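Local coordinates for protein aldehyde dehydrogenase (Burkholderia thailandensis, PDB 5J6B) that probably oxidises aldehydes to carboxylic acids with a nicotinamide cofactor, as an NADP(H)-binding member of the aldehyde dehydrogenase family, at residues A[130-135]-A[145-150]; A[300-305]-A[397-402]. One frame throughout, in Å; residues are numbered along the deposited sequence.

Contact 1: A[130-135]-A[145-150]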
loop_
_atom_site.group_PDB
_atom_site.type_symbol
_atom_site.label_atom_id
_atom_site.label_comp_id
_atom_site.label_asym_id
_atom_site.label_seq_id
_atom_site.Cartn_x
_atom_site.Cartn_y
_atom_site.Cartn_z
ATOM N N GLY A 130 -7.349 6.072 -1.222
ATOM C CA GLY A 130 -7.612 4.834 -0.512
ATOM C C GLY A 130 -9.057 4.625 -0.118
ATOM O O GLY A 130 -9.897 5.524 -0.183
ATOM N N LEU A 131 -9.326 3.379 0.266
ATOM C CA LEU A 131 -10.555 2.955 0.909
ATOM C C LEU A 131 -10.244 2.651 2.367
ATOM O O LEU A 131 -9.156 2.172 2.693
ATOM C CB LEU A 131 -11.121 1.699 0.244
ATOM C CG LEU A 131 -12.427 1.852 -0.532
ATOM C CD1 LEU A 131 -12.165 2.681 -1.752
ATOM C CD2 LEU A 131 -13.016 0.503 -0.914
ATOM N N VAL A 132 -11.204 2.925 3.242
ATOM C CA VAL A 132 -11.065 2.628 4.663
ATOM C C VAL A 132 -12.306 1.867 5.097
ATOM O O VAL A 132 -13.427 2.327 4.854
ATOM C CB VAL A 132 -10.916 3.908 5.515
ATOM C CG1 VAL A 132 -10.468 3.558 6.931
ATOM C CG2 VAL A 132 -9.969 4.904 4.880
ATOM N N ASN A 133 -12.125 0.706 5.724
ATOM C CA ASN A 133 -13.267 0.042 6.341
ATOM C C ASN A 133 -13.583 0.740 7.652
ATOM O O ASN A 133 -12.752 0.775 8.565
ATOM C CB ASN A 133 -13.043 -1.441 6.609
ATOM C CG ASN A 133 -14.158 -2.022 7.479
ATOM O OD1 ASN A 133 -15.332 -2.040 7.085
ATOM N ND2 ASN A 133 -13.806 -2.439 8.689
ATOM N N LEU A 134 -14.781 1.307 7.737
ATOM C CA LEU A 134 -15.209 1.998 8.943
ATOM C C LEU A 134 -16.109 1.157 9.832
ATOM O O LEU A 134 -16.442 1.600 10.936
ATOM C CB LEU A 134 -15.942 3.289 8.579
ATOM C CG LEU A 134 -15.207 4.200 7.599
ATOM C CD1 LEU A 134 -16.058 5.420 7.337
ATOM C CD2 LEU A 134 -13.827 4.585 8.149
ATOM N N GLU A 135 -16.524 -0.027 9.385
ATOM C CA GLU A 135 -17.464 -0.844 10.154
ATOM C C GLU A 135 -16.708 -1.639 11.220
ATOM O O GLU A 135 -16.620 -2.867 11.189
ATOM C CB GLU A 135 -18.257 -1.762 9.230
ATOM C CG GLU A 135 -19.363 -1.060 8.464
ATOM C CD GLU A 135 -20.272 -2.036 7.731
ATOM O OE1 GLU A 135 -19.746 -2.926 7.033
ATOM O OE2 GLU A 135 -21.506 -1.922 7.860
ATOM N N GLY A 145 -15.577 4.386 3.983
ATOM C CA GLY A 145 -14.645 5.498 3.886
ATOM C C GLY A 145 -13.849 5.467 2.599
ATOM O O GLY A 145 -13.383 4.406 2.168
ATOM N N TYR A 146 -13.692 6.646 1.995
ATOM C CA TYR A 146 -12.889 6.869 0.796
ATOM C C TYR A 146 -12.047 8.113 1.026
ATOM O O TYR A 146 -12.556 9.111 1.539
ATOM C CB TYR A 146 -13.778 7.080 -0.462
ATOM C CG TYR A 146 -14.877 6.058 -0.589
ATOM C CD1 TYR A 146 -14.728 4.949 -1.412
ATOM C CD2 TYR A 146 -16.060 6.185 0.139
ATOM C CE1 TYR A 146 -15.725 3.996 -1.513
ATOM C CE2 TYR A 146 -17.062 5.234 0.050
ATOM C CZ TYR A 146 -16.890 4.142 -0.779
ATOM O OH TYR A 146 -17.881 3.190 -0.875
ATOM N N TYR A 147 -10.770 8.080 0.644
ATOM C CA TYR A 147 -10.003 9.315 0.746
ATOM C C TYR A 147 -9.162 9.513 -0.507
ATOM O O TYR A 147 -8.696 8.555 -1.125
ATOM C CB TYR A 147 -9.116 9.354 2.017
ATOM C CG TYR A 147 -7.998 8.332 2.042
ATOM C CD1 TYR A 147 -6.762 8.604 1.453
ATOM C CD2 TYR A 147 -8.172 7.096 2.654
ATOM C CE1 TYR A 147 -5.741 7.667 1.466
ATOM C CE2 TYR A 147 -7.154 6.156 2.676
ATOM C CZ TYR A 147 -5.943 6.447 2.081
ATOM O OH TYR A 147 -4.930 5.514 2.100
ATOM N N LYS A 148 -8.988 10.772 -0.887
ATOM C CA LYS A 148 -8.079 11.139 -1.961
ATOM C C LYS A 148 -7.239 12.308 -1.479
ATOM O O LYS A 148 -7.589 12.984 -0.509
ATOM C CB LYS A 148 -8.832 11.507 -3.248
ATOM C CG LYS A 148 -9.749 12.711 -3.111
ATOM C CD LYS A 148 -10.510 12.972 -4.414
ATOM C CE LYS A 148 -11.576 14.041 -4.253
ATOM N NZ LYS A 148 -12.354 14.202 -5.519
ATOM N N ARG A 149 -6.134 12.552 -2.170
ATOM C CA ARG A 149 -5.244 13.657 -1.846
ATOM C C ARG A 149 -5.570 14.848 -2.737
ATOM O O ARG A 149 -5.767 14.688 -3.946
ATOM C CB ARG A 149 -3.786 13.236 -2.021
ATOM C CG ARG A 149 -3.419 12.099 -1.146
ATOM C CD ARG A 149 -1.957 11.736 -1.287
ATOM N NE ARG A 149 -1.482 11.019 -0.108
ATOM C CZ ARG A 149 -1.160 11.612 1.036
ATOM N NH1 ARG A 149 -1.264 12.938 1.160
ATOM N NH2 ARG A 149 -0.732 10.884 2.056
ATOM N N VAL A 150 -5.663 16.025 -2.136
ATOM C CA VAL A 150 -5.934 17.259 -2.869
ATOM C C VAL A 150 -4.769 18.205 -2.612
ATOM O O VAL A 150 -4.030 18.041 -1.630
ATOM C CB VAL A 150 -7.289 17.884 -2.466
ATOM C CG1 VAL A 150 -8.437 16.976 -2.874
ATOM C CG2 VAL A 150 -7.320 18.200 -0.961
#
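The ring of Tyr147 lies flat over Gly130 on the facing strand of an antiparallel beta hairpin. Followed outward from CB, the first torsion places CG between the backbone N and the carbonyl carbon (chi1 66°), and the ring beyond it lies over Gly130. Tyr147 CD2 meets Val132 CG2 at 3.6 Å, the methyl lying in the ring plane at its edge. On the other flank CD1 and CE1 pass over the amide N of Gly130, which sits beneath the centre of the ring. Farther out, CE2 and CZ come down on Gly130 CA, a CH-pi contact 3.7 Å from CA to the centroid of the Tyr147 ring. At the tip, Tyr147 OH lies 3.8 Å from Gly130 CA.

On the opposite face of the sheet, Leu131 and Tyr146 run side by side in a non-hydrogen-bonded pair, with Leu131 CD1 3.4 Å from Tyr146 CD1. Backbone bonds bracket this pair. Gly130 and Tyr147 bond reciprocally, Tyr147 N to Gly130 O at 2.8 Å and nearly straight. Val132 N donates to Gly145 O at 2.8 Å, whereas the return bond from Gly145 N to Val132 O is longer, 3.1 Å, and bent to 136°. Leu134 then folds its CG and CD1 against Gly145.

Strands 130-133, 143-151 and 475-483 form a three-stranded antiparallel sheet, consistent with the oligomerisation domain of aldehyde dehydrogenases. Leu131 and Tyr146 pack on their own counterparts in the second subunit, and Lys148 forms a salt bridge with Asp432 of the third subunit. The chemistry implies that backbone bonds, apolar packing and the CH-pi contact of Gly130 with Tyr147 hold the two strands, while some of the same side chains, Leu131 and Tyr146, also face other subunits of the tetramer.

Contact 2: A[300-305]-A[397-402]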
loop_
_atom_site.group_PDB
_atom_site.type_symbol
_atom_site.label_atom_id
_atom_site.label_comp_id
_atom_site.label_asym_id
_atom_site.label_seq_id
_atom_site.Cartn_x
_atom_site.Cartn_y
_atom_site.Cartn_z
ATOM N N ILE A 300 35.511 6.972 9.744
ATOM C CA ILE A 300 35.701 6.204 10.974
ATOM C C ILE A 300 36.085 4.793 10.540
ATOM O O ILE A 300 35.223 4.005 10.130
ATOM C CB ILE A 300 34.431 6.202 11.837
ATOM C CG1 ILE A 300 33.990 7.641 12.148
ATOM C CG2 ILE A 300 34.635 5.392 13.124
ATOM C CD1 ILE A 300 32.539 7.768 12.642
ATOM N N ALA A 301 37.379 4.467 10.608
ATOM C CA ALA A 301 37.921 3.263 9.989
ATOM C C ALA A 301 38.447 2.295 11.037
ATOM O O ALA A 301 39.129 2.702 11.985
ATOM C CB ALA A 301 39.049 3.612 9.011
ATOM N N HIS A 302 38.157 1.009 10.833
ATOM C CA HIS A 302 38.558 -0.019 11.786
ATOM C C HIS A 302 40.073 -0.206 11.793
ATOM O O HIS A 302 40.732 -0.175 10.745
ATOM C CB HIS A 302 37.871 -1.351 11.462
ATOM C CG HIS A 302 37.943 -2.345 12.581
ATOM N ND1 HIS A 302 39.045 -3.146 12.801
ATOM C CD2 HIS A 302 37.053 -2.662 13.550
ATOM C CE1 HIS A 302 38.829 -3.916 13.852
ATOM N NE2 HIS A 302 37.632 -3.637 14.331
ATOM N N ALA A 303 40.613 -0.427 12.996
ATOM C CA ALA A 303 42.049 -0.594 13.196
ATOM C C ALA A 303 42.646 -1.658 12.281
ATOM O O ALA A 303 43.797 -1.531 11.857
ATOM C CB ALA A 303 42.319 -0.951 14.668
ATOM N N ASP A 304 41.882 -2.705 11.956
ATOM C CA ASP A 304 42.415 -3.785 11.127
ATOM C C ASP A 304 42.744 -3.334 9.706
ATOM O O ASP A 304 43.610 -3.933 9.058
ATOM C CB ASP A 304 41.424 -4.944 11.065
ATOM C CG ASP A 304 41.362 -5.730 12.353
ATOM O OD1 ASP A 304 42.120 -5.407 13.286
ATOM O OD2 ASP A 304 40.576 -6.694 12.411
ATOM N N VAL A 305 42.045 -2.326 9.184
ATOM C CA VAL A 305 42.287 -1.838 7.831
ATOM C C VAL A 305 42.840 -0.424 7.820
ATOM O O VAL A 305 43.073 0.126 6.735
ATOM C CB VAL A 305 41.020 -1.917 6.959
ATOM C CG1 VAL A 305 40.488 -3.355 6.888
ATOM C CG2 VAL A 305 39.944 -0.962 7.486
ATOM N N ARG A 397 39.950 6.449 14.041
ATOM C CA ARG A 397 40.210 5.023 14.149
ATOM C C ARG A 397 39.336 4.417 15.240
ATOM O O ARG A 397 39.170 5.013 16.310
ATOM C CB ARG A 397 41.693 4.806 14.477
ATOM C CG ARG A 397 42.187 3.380 14.573
ATOM C CD ARG A 397 43.669 3.425 14.947
ATOM N NE ARG A 397 44.214 2.095 15.180
ATOM C CZ ARG A 397 45.226 1.564 14.500
ATOM N NH1 ARG A 397 45.834 2.253 13.535
ATOM N NH2 ARG A 397 45.641 0.336 14.804
ATOM N N PHE A 398 38.784 3.231 14.983
ATOM C CA PHE A 398 38.020 2.524 16.012
ATOM C C PHE A 398 38.318 1.033 15.937
ATOM O O PHE A 398 38.992 0.556 15.019
ATOM C CB PHE A 398 36.504 2.753 15.872
ATOM C CG PHE A 398 35.842 1.862 14.840
ATOM C CD1 PHE A 398 35.926 2.164 13.481
ATOM C CD2 PHE A 398 35.143 0.727 15.232
ATOM C CE1 PHE A 398 35.315 1.342 12.537
ATOM C CE2 PHE A 398 34.539 -0.106 14.299
ATOM C CZ PHE A 398 34.617 0.196 12.956
ATOM N N SER A 399 37.780 0.295 16.913
ATOM C CA SER A 399 37.883 -1.156 16.931
ATOM C C SER A 399 36.553 -1.794 17.339
ATOM O O SER A 399 36.179 -2.855 16.829
ATOM C CB SER A 399 39.001 -1.589 17.878
ATOM O OG SER A 399 38.989 -2.989 18.039
ATOM N N ASP A 400 35.834 -1.160 18.254
ATOM C CA ASP A 400 34.546 -1.660 18.728
ATOM C C ASP A 400 33.411 -1.076 17.890
ATOM O O ASP A 400 33.311 0.149 17.742
ATOM C CB ASP A 400 34.373 -1.292 20.201
ATOM C CG ASP A 400 33.091 -1.822 20.778
ATOM O OD1 ASP A 400 33.084 -2.984 21.219
ATOM O OD2 ASP A 400 32.090 -1.080 20.782
ATOM N N PHE A 401 32.542 -1.943 17.347
ATOM C CA PHE A 401 31.550 -1.441 16.395
ATOM C C PHE A 401 30.513 -0.550 17.078
ATOM O O PHE A 401 30.029 0.409 16.461
ATOM C CB PHE A 401 30.866 -2.592 15.638
ATOM C CG PHE A 401 30.058 -2.137 14.434
ATOM C CD1 PHE A 401 28.668 -2.134 14.475
ATOM C CD2 PHE A 401 30.689 -1.695 13.278
ATOM C CE1 PHE A 401 27.918 -1.718 13.380
ATOM C CE2 PHE A 401 29.953 -1.263 12.174
ATOM C CZ PHE A 401 28.565 -1.271 12.222
ATOM N N ASP A 402 30.169 -0.823 18.347
ATOM C CA ASP A 402 29.264 0.086 19.053
ATOM C C ASP A 402 29.896 1.459 19.255
ATOM O O ASP A 402 29.192 2.475 19.236
ATOM C CB ASP A 402 28.839 -0.495 20.399
ATOM C CG ASP A 402 27.758 -1.549 20.257
ATOM O OD1 ASP A 402 26.925 -1.455 19.330
ATOM O OD2 ASP A 402 27.753 -2.486 21.064
#
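His302 and Phe398 form an edge-to-face aromatic pair, the imidazole edge directed at the phenyl face with the planes at 85° and the centroids of the two rings 5.1 Å apart. The closest side-chain atoms are His302 CD2 and Phe398 CE2, at 3.7 Å. Apolar packing adds Ile300, whose CG2, anti to its backbone N, meets Phe398 CD1 at 3.5 Å. Helix 401-409 also touches Ile300 and Phe398.

Backbone hydrogen bonds set the parallel register. Phe398 N donates to Ala301 O at 3.1 Å, and Ala303 N reaches Phe398 O at 2.8 Å.

The imidazole has two polar contacts as well. His302 ND1 accepts from Asp304 N at 3.0 Å, an almost straight N-cap bond at the start of helix 303-319. On its other nitrogen, NE2 makes a weak, bent bond to Ser399 O. Together these contacts would restrain the ring's rotation and are consistent with a neutral imidazole protonated on NE2.

The extended Arg397 chain carries its guanidinium over Ala303, a contact made by the face of the group, with Ala303 CB 3.6 Å from Arg397 NH2.

Strands 298-302 and 392-398 thus end side by side, each leading into a helix, with His302 and Asp400 at the two N-caps: the layout of parallel strands in an alpha/beta domain, here consistent with the catalytic domain of the aldehyde dehydrogenase fold.

The two contacts lie far apart, with centres about 50 Å from each other, and share no strand or sheet. Contact 1 joins neighbours in sequence within a three-stranded antiparallel sheet that projects from the body of the chain; contact 2 unites segments with 91 residues between them in a larger mixed sheet. Both are only partly buried, but differently so: the hairpin gains cover from three other subunits, whereas no other chain of the assembly touches 300-305 or 397-402. Their chemistry follows this placement, with antiparallel backbone bonding at an intersubunit surface in contact 1 and parallel strand ends that continue into helices within one subunit in contact 2.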